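Long-range contacts in cellulase (Xanthomonas axonopodis pv. citri, PDB 4W7W), which hydrolyses the beta-1,4-glucosidic bonds of cellulose as a family 5 glycoside hydrolase, probably with retention of anomeric configuration, and holds cello-oligosaccharide in its cleft: residues Val27-Ala32 against Thr48-Ser53; Leu105-His110 against Val147-Met152; Asn181-Pro186 against Asn217-Glu222; Gly262-Phe267 against Asp291-Trp296; Gly281-Met286 against Ala326-Tyr331. One frame throughout, in Å; residues are numbered along the deposited sequence. Where two conformers were deposited one is given.

All five contacts belong to one (beta/alpha)8 fold. Contacts 2, 3 and 4 join neighbouring strands of its closed parallel sheet, each bonded to the next: F149 to L184 between contacts 2 and 3 (centres 10 Å apart), F221 to F263 between contacts 3 and 4 (11 Å). Contact 1 lies where the first strand runs into its loop and reaches contact 4 through N28 and G265; its G31 is about 7 Å, between nearest atoms, from a bound glucose. Contact 2 brings H110 to the glucan. Contact 5 sits on the outside of the strand barrel, its centre about 18 Å from the chain centre, with L283 and M286 packed on W296 of contact 4.

Contact 1 (Val27-Ala32 against Thr48-Ser53)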
# COMPACT_ATOMS: atom_id res chain seq x y z
N VAL A 27 -0.71 -0.16 9.83
CA VAL A 27 -1.54 0.91 9.32
C VAL A 27 -0.80 1.76 8.30
O VAL A 27 0.43 1.82 8.29
CB VAL A 27 -2.06 1.83 10.46
CG1 VAL A 27 -2.88 1.08 11.49
CG2 VAL A 27 -0.94 2.60 11.13
N ASN A 28 -1.59 2.42 7.46
CA ASN A 28 -1.13 3.52 6.63
C ASN A 28 -1.05 4.78 7.48
O ASN A 28 -2.02 5.13 8.16
CB ASN A 28 -2.10 3.79 5.48
CG ASN A 28 -1.99 2.78 4.38
OD1 ASN A 28 -1.28 3.03 3.40
ND2 ASN A 28 -2.68 1.64 4.49
N LEU A 29 0.09 5.48 7.45
CA LEU A 29 0.20 6.82 8.03
C LEU A 29 0.12 7.78 6.87
O LEU A 29 1.10 8.02 6.18
CB LEU A 29 1.46 7.01 8.85
CG LEU A 29 1.53 6.17 10.13
CD1 LEU A 29 2.82 6.40 10.90
CD2 LEU A 29 0.35 6.42 11.04
N SER A 30 -1.09 8.26 6.64
CA SER A 30 -1.44 9.13 5.51
C SER A 30 -1.17 10.60 5.84
O SER A 30 -1.36 11.03 6.98
CB SER A 30 -2.92 8.92 5.17
OG SER A 30 -3.42 9.86 4.24
N GLY A 31 -0.75 11.34 4.82
CA GLY A 31 -0.54 12.77 4.96
C GLY A 31 0.45 13.34 3.99
O GLY A 31 0.36 14.50 3.63
N ALA A 32 1.45 12.55 3.59
CA ALA A 32 2.50 13.09 2.73
C ALA A 32 2.04 13.16 1.28
O ALA A 32 2.66 13.84 0.44
CB ALA A 32 3.79 12.30 2.85
N THR A 48 2.11 16.57 5.13
CA THR A 48 2.92 16.38 6.30
C THR A 48 3.42 14.96 6.34
O THR A 48 2.78 14.07 5.79
CB THR A 48 2.11 16.69 7.58
OG1 THR A 48 2.99 16.68 8.70
CG2 THR A 48 0.99 15.68 7.80
N TYR A 49 4.56 14.75 6.99
CA TYR A 49 5.02 13.43 7.35
C TYR A 49 4.52 13.10 8.76
O TYR A 49 4.07 13.99 9.49
CB TYR A 49 6.55 13.33 7.21
CG TYR A 49 6.95 12.99 5.79
CD1 TYR A 49 6.81 13.91 4.77
CD2 TYR A 49 7.40 11.73 5.46
CE1 TYR A 49 7.09 13.58 3.46
CE2 TYR A 49 7.68 11.38 4.15
CZ TYR A 49 7.54 12.31 3.16
OH TYR A 49 7.82 11.93 1.86
N PRO A 50 4.56 11.82 9.14
CA PRO A 50 3.99 11.47 10.43
C PRO A 50 4.82 11.98 11.59
O PRO A 50 6.02 12.24 11.45
CB PRO A 50 3.98 9.93 10.41
CG PRO A 50 4.22 9.53 8.97
CD PRO A 50 5.03 10.65 8.39
N ALA A 51 4.19 12.12 12.74
CA ALA A 51 4.92 12.41 13.96
C ALA A 51 5.59 11.14 14.43
O ALA A 51 5.05 10.04 14.24
CB ALA A 51 3.96 12.90 15.04
N ALA A 52 6.73 11.26 15.10
CA ALA A 52 7.38 10.09 15.66
C ALA A 52 6.45 9.35 16.62
O ALA A 52 6.47 8.12 16.69
CB ALA A 52 8.65 10.48 16.39
N SER A 53 5.62 10.09 17.36
CA SER A 53 4.69 9.47 18.28
C SER A 53 3.65 8.59 17.59
O SER A 53 3.06 7.73 18.23
CB SER A 53 3.99 10.54 19.11
OG SER A 53 3.32 11.51 18.32
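The carbonyl of G31 and the amide of T48 join the two backbones by one hydrogen bond, T48 N to G31 O at 3.1 Å, nearly straight at hydrogen but entering well above the carbonyl plane rather than on a lone pair. The chains are closest here, with A32 CA 4.9 Å from T48 CA. G31 has phi 155°, a value easily adopted only by a residue with no side chain, and the backbone turn there presents its carbonyl to T48. Beside it, the methyl A32 CB lies over one face of the Y49 ring, 3.8 Å from the ring centroid, a CH-pi contact displaced toward CE1. A small alanine suits a place roofed by a flat ring; the hydroxyl of that ring is held by Q87 on helix 85-100. The segments belong to the first beta-alpha-beta unit of the (beta/alpha)8 barrel: strand 24-29 ends at L29, and T48-A51 leads into helix 52-60. L29 supplies the apolar part. Its CG stands anti to the carbonyl carbon (chi1 -67°), and both CB and CD1 rest on the proline ring, with L29 CB 3.7 Å from P50 CG and L29 CD1 3.7 Å from P50 CB. On the pocket side of the same turn, G31 N bonds to the carboxylate of E33, a residue of the glucan pocket.

Contact 2 (Leu105-His110 against Val147-Met152); sequences LILDLH and VIFGLM
L105 and V147 open a parallel pairing between the third and fourth strands of the (beta/alpha)8 barrel, whose axes diverge by 23°. Four backbone bonds hold it: L105 O accepts from I148 N at 2.9 Å, I148 O from L107 N, L107 O from G150 N, and G150 O from L109 N in a longer bond of 3.3 Å. The third is bent, 139° at hydrogen. Into the barrel point I106, I148 and D108. I106 CG1 lies 3.8 Å from I148 CB, while I106 CG2 rests near the amide of G150; glycine suits this position because a CB would press on L107 O and on I106 CG2. Toward the surrounding helices, L107 CD1 meets V147 CG1 at 3.6 Å and also approaches the edge of the F149 ring. D108, buried at the strand end, has a partner at each oxygen. OD2 uses its syn lone pair for H110 ND1 at 2.6 Å, with OD2 close to the imidazole plane, a bond that limits rotation of the ring; H110 itself touches the bound glucose. A water sits 2.7 Å from D108 OD1, within hydrogen-bonding distance, and makes at most a weak bond to G150 O. Past the last strand bond, the doubly bent chain of M152 brings its methyl CE to 3.8 Å from L109 CD2.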
# COMPACT_ATOMS: atom_id res chain seq x y z
N LEU A 105 8.80 -0.45 7.20
CA LEU A 105 8.28 0.72 6.53
C LEU A 105 8.08 0.40 5.07
O LEU A 105 9.04 0.11 4.36
CB LEU A 105 9.24 1.88 6.70
CG LEU A 105 8.72 3.23 6.18
CD1 LEU A 105 7.58 3.76 7.04
CD2 LEU A 105 9.85 4.26 6.10
N ILE A 106 6.82 0.42 4.63
CA ILE A 106 6.50 0.29 3.21
C ILE A 106 6.53 1.67 2.58
O ILE A 106 5.76 2.56 2.94
CB ILE A 106 5.13 -0.35 2.96
CG1 ILE A 106 5.04 -1.74 3.58
CG2 ILE A 106 4.83 -0.38 1.47
CD1 ILE A 106 3.62 -2.25 3.73
N LEU A 107 7.43 1.84 1.61
CA LEU A 107 7.49 3.06 0.82
C LEU A 107 6.43 2.94 -0.26
O LEU A 107 6.60 2.16 -1.21
CB LEU A 107 8.87 3.22 0.20
CG LEU A 107 10.01 3.32 1.21
CD1 LEU A 107 11.33 3.54 0.48
CD2 LEU A 107 9.77 4.40 2.25
N ASP A 108 5.32 3.66 -0.10
CA ASP A 108 4.19 3.59 -1.04
C ASP A 108 4.23 4.79 -1.97
O ASP A 108 3.91 5.90 -1.57
CB ASP A 108 2.87 3.56 -0.25
CG ASP A 108 1.67 4.02 -1.05
OD1 ASP A 108 1.65 3.90 -2.29
OD2 ASP A 108 0.73 4.52 -0.35
N LEU A 109 4.67 4.53 -3.20
CA LEU A 109 4.64 5.56 -4.25
C LEU A 109 3.17 5.74 -4.65
O LEU A 109 2.61 4.92 -5.38
CB LEU A 109 5.49 5.13 -5.45
CG LEU A 109 5.78 6.26 -6.44
CD1 LEU A 109 6.80 7.23 -5.87
CD2 LEU A 109 6.30 5.66 -7.74
N HIS A 110 2.53 6.76 -4.09
CA HIS A 110 1.08 6.78 -4.01
C HIS A 110 0.48 7.51 -5.21
O HIS A 110 -0.10 8.58 -5.08
CB HIS A 110 0.64 7.40 -2.69
CG HIS A 110 -0.75 7.05 -2.28
ND1 HIS A 110 -1.04 5.93 -1.53
CD2 HIS A 110 -1.93 7.68 -2.49
CE1 HIS A 110 -2.34 5.90 -1.28
NE2 HIS A 110 -2.90 6.95 -1.85
N VAL A 147 12.96 -1.78 5.15
CA VAL A 147 12.25 -1.10 4.07
C VAL A 147 11.67 -2.09 3.07
O VAL A 147 12.36 -3.01 2.61
CB VAL A 147 13.19 -0.10 3.37
CG1 VAL A 147 12.47 0.56 2.21
CG2 VAL A 147 13.69 0.94 4.36
N ILE A 148 10.39 -1.86 2.74
CA ILE A 148 9.65 -2.63 1.76
C ILE A 148 9.27 -1.67 0.63
O ILE A 148 8.90 -0.51 0.90
CB ILE A 148 8.39 -3.24 2.42
CG1 ILE A 148 8.79 -4.24 3.51
CG2 ILE A 148 7.49 -3.88 1.39
CD1 ILE A 148 7.66 -4.64 4.43
N PHE A 149 9.38 -2.12 -0.62
CA PHE A 149 9.14 -1.24 -1.77
C PHE A 149 7.72 -1.46 -2.31
O PHE A 149 7.44 -2.48 -2.93
CB PHE A 149 10.17 -1.50 -2.87
CG PHE A 149 11.60 -1.30 -2.44
CD1 PHE A 149 11.99 -0.35 -1.52
CD2 PHE A 149 12.59 -2.06 -3.03
CE1 PHE A 149 13.33 -0.18 -1.20
CE2 PHE A 149 13.93 -1.88 -2.71
CZ PHE A 149 14.30 -0.93 -1.81
N GLY A 150 6.84 -0.48 -2.08
CA GLY A 150 5.47 -0.52 -2.60
C GLY A 150 5.42 0.18 -3.94
O GLY A 150 5.24 1.41 -4.02
N LEU A 151 5.58 -0.59 -5.01
CA LEU A 151 5.83 -0.02 -6.34
C LEU A 151 4.89 1.07 -6.79
O LEU A 151 5.32 2.04 -7.40
CB LEU A 151 5.83 -1.11 -7.39
CG LEU A 151 6.87 -2.22 -7.22
CD1 LEU A 151 6.87 -3.09 -8.46
CD2 LEU A 151 8.25 -1.64 -6.91
N MET A 152 3.58 0.89 -6.57
CA MET A 152 2.64 1.88 -7.08
C MET A 152 1.29 1.71 -6.44
O MET A 152 0.70 0.62 -6.50
CB MET A 152 2.45 1.72 -8.59
CG MET A 152 1.52 2.74 -9.22
SD MET A 152 2.04 4.46 -9.02
CE MET A 152 3.52 4.46 -10.02
O HOH W 1 2.39 1.54 -3.37

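Contact 3 (Asn181-Pro186 against Asn217-Glu222); sequences NLILVP and NNLAFE
I183 N bonds to N218 O at 3.0 Å, and from there a parallel ladder continues through A220 N to I183 O, V185 N to A220 O and E222 N to V185 O. The last of these enters well above the carbonyl plane of V185. On the side facing the barrel interior, L184 CD2 lies 3.9 Å from A220 CB; alanine's single methyl lets the leucine branch pack directly against it. E222 crosses L184 at about a right angle: its chain is extended (chi1 179°, chi2 178°), which carries OE1 past L184 CB at 3.6 Å. A water lies within hydrogen-bonding distance of both E222 OE1 and L184 O, 2.9 Å from each. On the outward side, I183 meets helix 160-176, and the F221 ring stands edge-to-face with W254. At the N-terminal end of the pair, N218 lays its amide across L182, with L182 CD1 3.7 Å from N218 OD1, while N218 ND2 is bonded to K180 O. These are the fifth and sixth strands of the (beta/alpha)8 barrel. Outside the pair, E222 OE2 receives H224 NE2 and a salt bridge from R67, whose guanidinium also pairs with E266. The buried carboxylate of E222 is thus met by a histidine N-H, an arginine and a water, and its charge probably helps to orient R67 beside E266.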
# COMPACT_ATOMS: atom_id res chain seq x y z
N ASN A 181 15.30 -6.28 -0.94
CA ASN A 181 14.13 -5.93 -0.18
C ASN A 181 12.87 -6.54 -0.77
O ASN A 181 12.78 -6.79 -1.96
CB ASN A 181 13.94 -4.41 -0.17
CG ASN A 181 15.17 -3.64 0.24
OD1 ASN A 181 16.20 -3.71 -0.43
ND2 ASN A 181 15.08 -2.87 1.31
N LEU A 182 11.87 -6.75 0.08
CA LEU A 182 10.56 -7.18 -0.37
C LEU A 182 9.97 -6.12 -1.29
O LEU A 182 9.99 -4.92 -0.96
CB LEU A 182 9.65 -7.39 0.84
CG LEU A 182 8.20 -7.81 0.53
CD1 LEU A 182 8.09 -9.13 -0.20
CD2 LEU A 182 7.40 -7.84 1.81
N ILE A 183 9.44 -6.56 -2.43
CA ILE A 183 8.74 -5.71 -3.38
C ILE A 183 7.27 -6.10 -3.33
O ILE A 183 6.93 -7.28 -3.50
CB ILE A 183 9.28 -5.88 -4.82
CG1 ILE A 183 10.72 -5.42 -4.91
CG2 ILE A 183 8.41 -5.10 -5.79
CD1 ILE A 183 11.39 -5.83 -6.21
N LEU A 184 6.40 -5.11 -3.14
CA LEU A 184 4.95 -5.28 -3.23
C LEU A 184 4.50 -4.81 -4.62
O LEU A 184 4.66 -3.64 -4.97
CB LEU A 184 4.21 -4.49 -2.16
CG LEU A 184 4.61 -4.84 -0.72
CD1 LEU A 184 3.77 -4.03 0.24
CD2 LEU A 184 4.48 -6.33 -0.44
N VAL A 185 3.94 -5.74 -5.38
CA VAL A 185 3.55 -5.54 -6.78
C VAL A 185 2.03 -5.50 -6.88
O VAL A 185 1.38 -6.47 -6.52
CB VAL A 185 4.02 -6.72 -7.68
CG1 VAL A 185 3.67 -6.46 -9.14
CG2 VAL A 185 5.50 -6.94 -7.52
N PRO A 186 1.46 -4.40 -7.38
CA PRO A 186 0.03 -4.35 -7.57
C PRO A 186 -0.35 -4.79 -8.98
O PRO A 186 0.51 -4.92 -9.86
CB PRO A 186 -0.25 -2.86 -7.42
CG PRO A 186 0.93 -2.22 -8.09
CD PRO A 186 2.10 -3.12 -7.76
N ASN A 217 13.68 -13.24 -5.98
CA ASN A 217 12.71 -14.10 -5.29
C ASN A 217 12.22 -13.52 -3.97
O ASN A 217 12.25 -14.20 -2.93
CB ASN A 217 13.28 -15.51 -5.06
CG ASN A 217 12.20 -16.51 -4.68
OD1 ASN A 217 11.01 -16.28 -4.92
ND2 ASN A 217 12.62 -17.61 -4.07
N ASN A 218 11.78 -12.28 -4.00
CA ASN A 218 11.24 -11.65 -2.80
C ASN A 218 10.18 -10.63 -3.16
O ASN A 218 10.33 -9.42 -2.98
CB ASN A 218 12.34 -11.05 -1.94
CG ASN A 218 11.89 -10.79 -0.53
OD1 ASN A 218 10.93 -11.42 -0.06
ND2 ASN A 218 12.55 -9.88 0.16
N LEU A 219 9.06 -11.18 -3.64
CA LEU A 219 7.94 -10.43 -4.16
C LEU A 219 6.68 -10.84 -3.41
O LEU A 219 6.55 -11.99 -3.01
CB LEU A 219 7.78 -10.87 -5.61
CG LEU A 219 7.04 -10.03 -6.61
CD1 LEU A 219 7.77 -8.71 -6.72
CD2 LEU A 219 7.03 -10.73 -7.97
N ALA A 220 5.74 -9.91 -3.30
CA ALA A 220 4.37 -10.23 -2.91
C ALA A 220 3.43 -9.36 -3.73
O ALA A 220 3.80 -8.26 -4.13
CB ALA A 220 4.14 -10.05 -1.42
N PHE A 221 2.22 -9.86 -3.94
CA PHE A 221 1.22 -9.14 -4.70
C PHE A 221 0.35 -8.34 -3.75
O PHE A 221 -0.25 -8.89 -2.82
CB PHE A 221 0.43 -10.12 -5.57
CG PHE A 221 1.27 -10.64 -6.68
CD1 PHE A 221 1.38 -9.93 -7.86
CD2 PHE A 221 2.07 -11.76 -6.51
CE1 PHE A 221 2.24 -10.34 -8.86
CE2 PHE A 221 2.93 -12.19 -7.51
CZ PHE A 221 3.00 -11.48 -8.68
N GLU A 222 0.29 -7.04 -4.00
CA GLU A 222 -0.50 -6.13 -3.20
C GLU A 222 -1.89 -5.99 -3.78
O GLU A 222 -2.02 -5.60 -4.94
CB GLU A 222 0.19 -4.75 -3.17
CG GLU A 222 -0.59 -3.72 -2.37
CD GLU A 222 0.10 -2.38 -2.30
OE1 GLU A 222 1.35 -2.36 -2.39
OE2 GLU A 222 -0.61 -1.36 -2.11
O HOH W 2 2.69 -1.48 -4.82

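Contact 4 (Gly262-Phe267 against Asp291-Trp296)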
# COMPACT_ATOMS: atom_id res chain seq x y z
N GLY A 262 0.73 -12.64 -0.80
CA GLY A 262 -0.09 -11.44 -0.93
C GLY A 262 0.02 -10.50 0.25
O GLY A 262 0.39 -10.90 1.35
N PHE A 263 -0.37 -9.27 0.00
CA PHE A 263 -0.35 -8.25 1.04
C PHE A 263 -1.55 -7.35 0.84
O PHE A 263 -1.76 -6.86 -0.27
CB PHE A 263 0.96 -7.43 0.93
CG PHE A 263 1.24 -6.60 2.14
CD1 PHE A 263 0.53 -5.44 2.40
CD2 PHE A 263 2.20 -7.02 3.06
CE1 PHE A 263 0.73 -4.71 3.57
CE2 PHE A 263 2.43 -6.28 4.21
CZ PHE A 263 1.67 -5.15 4.48
N LEU A 264 -2.35 -7.13 1.89
CA LEU A 264 -3.54 -6.30 1.77
C LEU A 264 -3.12 -4.88 2.11
O LEU A 264 -3.13 -4.47 3.28
CB LEU A 264 -4.67 -6.82 2.65
CG LEU A 264 -6.06 -6.30 2.29
CD1 LEU A 264 -6.53 -6.72 0.90
CD2 LEU A 264 -7.07 -6.75 3.34
N GLY A 265 -2.72 -4.13 1.09
CA GLY A 265 -2.10 -2.82 1.32
C GLY A 265 -3.04 -1.73 1.81
O GLY A 265 -2.60 -0.77 2.45
N GLU A 266 -4.33 -1.88 1.48
CA GLU A 266 -5.37 -1.03 2.03
C GLU A 266 -6.63 -1.85 2.19
O GLU A 266 -6.98 -2.66 1.33
CB GLU A 266 -5.74 0.15 1.13
CG GLU A 266 -4.62 1.13 0.89
CD GLU A 266 -5.05 2.34 0.09
OE1 GLU A 266 -6.29 2.59 -0.08
OE2 GLU A 266 -4.14 3.05 -0.39
N PHE A 267 -7.34 -1.56 3.27
CA PHE A 267 -8.69 -2.06 3.53
C PHE A 267 -9.19 -1.19 4.67
O PHE A 267 -8.41 -0.59 5.39
CB PHE A 267 -8.73 -3.55 3.90
CG PHE A 267 -8.12 -3.90 5.26
CD1 PHE A 267 -6.77 -3.73 5.50
CD2 PHE A 267 -8.91 -4.40 6.27
CE1 PHE A 267 -6.22 -4.07 6.73
CE2 PHE A 267 -8.36 -4.75 7.49
CZ PHE A 267 -7.02 -4.58 7.73
N ASP A 291 -0.64 -19.02 5.06
CA ASP A 291 0.32 -19.62 4.14
C ASP A 291 0.62 -18.71 2.94
O ASP A 291 1.71 -18.77 2.39
CB ASP A 291 -0.12 -21.01 3.65
CG ASP A 291 -1.41 -20.99 2.83
OD1 ASP A 291 -2.36 -20.31 3.23
OD2 ASP A 291 -1.50 -21.74 1.82
N VAL A 292 -0.37 -17.90 2.54
CA VAL A 292 -0.19 -16.99 1.41
C VAL A 292 -0.31 -15.52 1.78
O VAL A 292 0.28 -14.70 1.08
CB VAL A 292 -1.12 -17.32 0.21
CG1 VAL A 292 -0.83 -18.70 -0.36
CG2 VAL A 292 -2.59 -17.22 0.60
N TRP A 293 -1.04 -15.17 2.83
CA TRP A 293 -1.11 -13.76 3.25
C TRP A 293 0.08 -13.40 4.11
O TRP A 293 0.24 -13.94 5.20
CB TRP A 293 -2.40 -13.47 4.00
CG TRP A 293 -3.58 -13.41 3.08
CD1 TRP A 293 -4.48 -14.41 2.83
CD2 TRP A 293 -3.95 -12.31 2.24
NE1 TRP A 293 -5.39 -13.99 1.92
CE2 TRP A 293 -5.09 -12.71 1.53
CE3 TRP A 293 -3.43 -11.02 2.03
CZ2 TRP A 293 -5.74 -11.87 0.63
CZ3 TRP A 293 -4.05 -10.20 1.12
CH2 TRP A 293 -5.20 -10.62 0.42
N LEU A 294 0.89 -12.46 3.63
CA LEU A 294 1.99 -11.92 4.44
C LEU A 294 1.53 -10.92 5.47
O LEU A 294 2.20 -10.73 6.49
CB LEU A 294 3.00 -11.20 3.59
CG LEU A 294 3.93 -12.05 2.78
CD1 LEU A 294 4.89 -11.15 2.00
CD2 LEU A 294 4.73 -13.00 3.67
N GLY A 295 0.44 -10.22 5.18
CA GLY A 295 -0.02 -9.21 6.11
C GLY A 295 -0.90 -8.18 5.47
O GLY A 295 -1.39 -8.37 4.34
N TRP A 296 -1.11 -7.11 6.22
CA TRP A 296 -2.06 -6.09 5.87
C TRP A 296 -1.70 -4.79 6.54
O TRP A 296 -1.06 -4.75 7.59
CB TRP A 296 -3.49 -6.49 6.27
CG TRP A 296 -3.73 -6.99 7.66
CD1 TRP A 296 -3.97 -8.29 7.97
CD2 TRP A 296 -3.83 -6.26 8.91
NE1 TRP A 296 -4.21 -8.43 9.30
CE2 TRP A 296 -4.14 -7.20 9.90
CE3 TRP A 296 -3.73 -4.91 9.28
CZ2 TRP A 296 -4.32 -6.84 11.24
CZ3 TRP A 296 -3.91 -4.56 10.62
CH2 TRP A 296 -4.20 -5.53 11.58
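L264 and W296 form the apolar centre of this pairing between the last two strands of the (beta/alpha)8 barrel, a beta-alpha-beta unit whose helix 273-288 packs over them. L264's slim CB methylene sits between W293 CZ3 and W296 CB, 3.8 Å from each, and the branch beyond reaches W293 CH2 through CD1. F267 presents its edge to the W296 indole in an offset T-shaped stack, planes at 76° and F267 CZ 3.7 Å from W296 CE3. Both have CG between backbone N and carbonyl carbon, which brings the two rings together on the helix side. Inside the barrel the F263 ring lies with one face over the peptide of G295 and W296, G295 O being 3.8 Å above its centre. G295 has phi 159°, which glycine tolerates readily. The W293 edge, at CZ3, meets the F263-L264 peptide nearly in the ring plane, 3.6 Å from L264 N; its NE1 bonds to T252 on helix 243-258. Strand 293-301 has two residues between W293 and W296, where strand 262-268 has one between G262 and L264. Along the polar backbone, G262 N donates to V292 O and L264 N to G295 O, at 2.8 and 2.9 Å, and L294 N reaches G262 O at 2.8 Å.

Contact 5 (Gly281-Met286 against Ala326-Tyr331); sequences GMLTYM and AILSKY
L283 is the projecting bump of this contact, and I327, L328 and Y331 make the hollow that receives it. The backbone points CB toward the other segment, and chi1 of -65° swings CD1 in toward I327 and L328. CB sits almost directly over the centre of the Y331 ring, 3.6 Å from the centroid and only 5° off the normal, a CH-pi contact for which a broad flat ring is well suited. Beyond it, L283 CD1 fits between three groups: Y331 CD1 at 3.5 Å, I327 CG2 at 3.9 Å and, more loosely, L328 CD2 at 4.1 Å. The two segments join helix 273-288, the helix between the seventh and eighth strands of the (beta/alpha)8 barrel, to the short helix 325-328 and the turn after it near the C-terminus. The other branch of L283 faces inward, toward W296 of the last strand, where leucine's two methyls serve two neighbours at once. At the outer rim the Y331 ring crosses T284 obliquely, bringing its OH to 2.8 Å from T284 OG1. Both hydroxyls have partners in E280, T284 OG1 with the backbone O and Y331 OH with the carboxylate, which also receives K330 NZ in a salt bridge.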
# COMPACT_ATOMS: atom_id res chain seq x y z
N GLY A 281 -14.32 -10.95 10.28
CA GLY A 281 -14.30 -12.06 9.34
C GLY A 281 -13.13 -12.02 8.38
O GLY A 281 -12.52 -13.04 8.08
N MET A 282 -12.80 -10.83 7.88
CA MET A 282 -11.70 -10.73 6.93
C MET A 282 -10.35 -10.88 7.61
O MET A 282 -9.45 -11.51 7.05
CB MET A 282 -11.87 -9.49 6.05
CG MET A 282 -11.52 -8.17 6.63
SD MET A 282 -12.09 -6.86 5.51
CE MET A 282 -11.15 -7.19 4.04
N LEU A 283 -10.20 -10.37 8.84
CA LEU A 283 -8.96 -10.56 9.59
C LEU A 283 -8.76 -12.03 9.96
O LEU A 283 -7.65 -12.57 9.84
CB LEU A 283 -8.97 -9.68 10.82
CG LEU A 283 -8.96 -8.17 10.56
CD1 LEU A 283 -9.17 -7.42 11.85
CD2 LEU A 283 -7.68 -7.73 9.92
N THR A 284 -9.84 -12.69 10.37
CA THR A 284 -9.81 -14.11 10.66
C THR A 284 -9.46 -14.92 9.40
O THR A 284 -8.64 -15.85 9.44
CB THR A 284 -11.16 -14.57 11.23
OG1 THR A 284 -11.34 -13.94 12.50
CG2 THR A 284 -11.20 -16.08 11.40
N TYR A 285 -10.04 -14.52 8.27
CA TYR A 285 -9.78 -15.21 7.01
C TYR A 285 -8.30 -15.13 6.62
O TYR A 285 -7.68 -16.13 6.23
CB TYR A 285 -10.65 -14.64 5.88
CG TYR A 285 -10.43 -15.33 4.57
CD1 TYR A 285 -11.12 -16.48 4.23
CD2 TYR A 285 -9.50 -14.86 3.65
CE1 TYR A 285 -10.90 -17.14 3.04
CE2 TYR A 285 -9.26 -15.53 2.47
CZ TYR A 285 -9.96 -16.66 2.17
OH TYR A 285 -9.70 -17.31 0.98
N MET A 286 -7.71 -13.94 6.75
CA MET A 286 -6.29 -13.82 6.40
C MET A 286 -5.41 -14.66 7.33
O MET A 286 -4.47 -15.29 6.87
CB MET A 286 -5.87 -12.36 6.36
CG MET A 286 -6.42 -11.64 5.13
SD MET A 286 -5.85 -9.94 4.96
CE MET A 286 -6.87 -9.16 6.21
N ALA A 326 -9.83 -1.43 18.43
CA ALA A 326 -10.05 -2.51 19.37
C ALA A 326 -10.13 -3.87 18.69
O ALA A 326 -9.87 -4.89 19.30
CB ALA A 326 -11.30 -2.25 20.17
N ILE A 327 -10.53 -3.88 17.43
CA ILE A 327 -10.54 -5.11 16.64
C ILE A 327 -9.17 -5.36 16.01
O ILE A 327 -8.63 -6.46 16.14
CB ILE A 327 -11.67 -5.09 15.59
CG1 ILE A 327 -13.02 -5.09 16.32
CG2 ILE A 327 -11.57 -6.31 14.69
CD1 ILE A 327 -14.20 -4.72 15.46
N LEU A 328 -8.60 -4.35 15.37
CA LEU A 328 -7.30 -4.53 14.75
C LEU A 328 -6.26 -5.04 15.73
O LEU A 328 -5.46 -5.91 15.41
CB LEU A 328 -6.81 -3.22 14.12
CG LEU A 328 -7.65 -2.65 12.98
CD1 LEU A 328 -7.12 -1.29 12.58
CD2 LEU A 328 -7.68 -3.58 11.79
N SER A 329 -6.24 -4.47 16.93
CA SER A 329 -5.24 -4.81 17.93
C SER A 329 -5.32 -6.28 18.35
O SER A 329 -4.33 -6.88 18.74
CB SER A 329 -5.41 -3.89 19.14
OG SER A 329 -4.31 -3.96 20.03
N LYS A 330 -6.51 -6.88 18.29
CA LYS A 330 -6.65 -8.32 18.62
C LYS A 330 -5.91 -9.25 17.66
O LYS A 330 -5.62 -10.39 18.01
CB LYS A 330 -8.11 -8.76 18.61
CG LYS A 330 -8.91 -8.13 19.72
CD LYS A 330 -10.25 -8.82 19.93
CE LYS A 330 -11.14 -8.73 18.69
NZ LYS A 330 -12.56 -9.02 19.00
N TYR A 331 -5.68 -8.78 16.44
CA TYR A 331 -4.97 -9.53 15.41
C TYR A 331 -3.51 -9.06 15.25
O TYR A 331 -2.85 -9.43 14.29
CB TYR A 331 -5.74 -9.42 14.10
CG TYR A 331 -7.12 -10.05 14.16
CD1 TYR A 331 -8.22 -9.33 14.64
CD2 TYR A 331 -7.33 -11.34 13.73
CE1 TYR A 331 -9.48 -9.90 14.70
CE2 TYR A 331 -8.60 -11.92 13.78
CZ TYR A 331 -9.67 -11.19 14.26
OH TYR A 331 -10.91 -11.78 14.28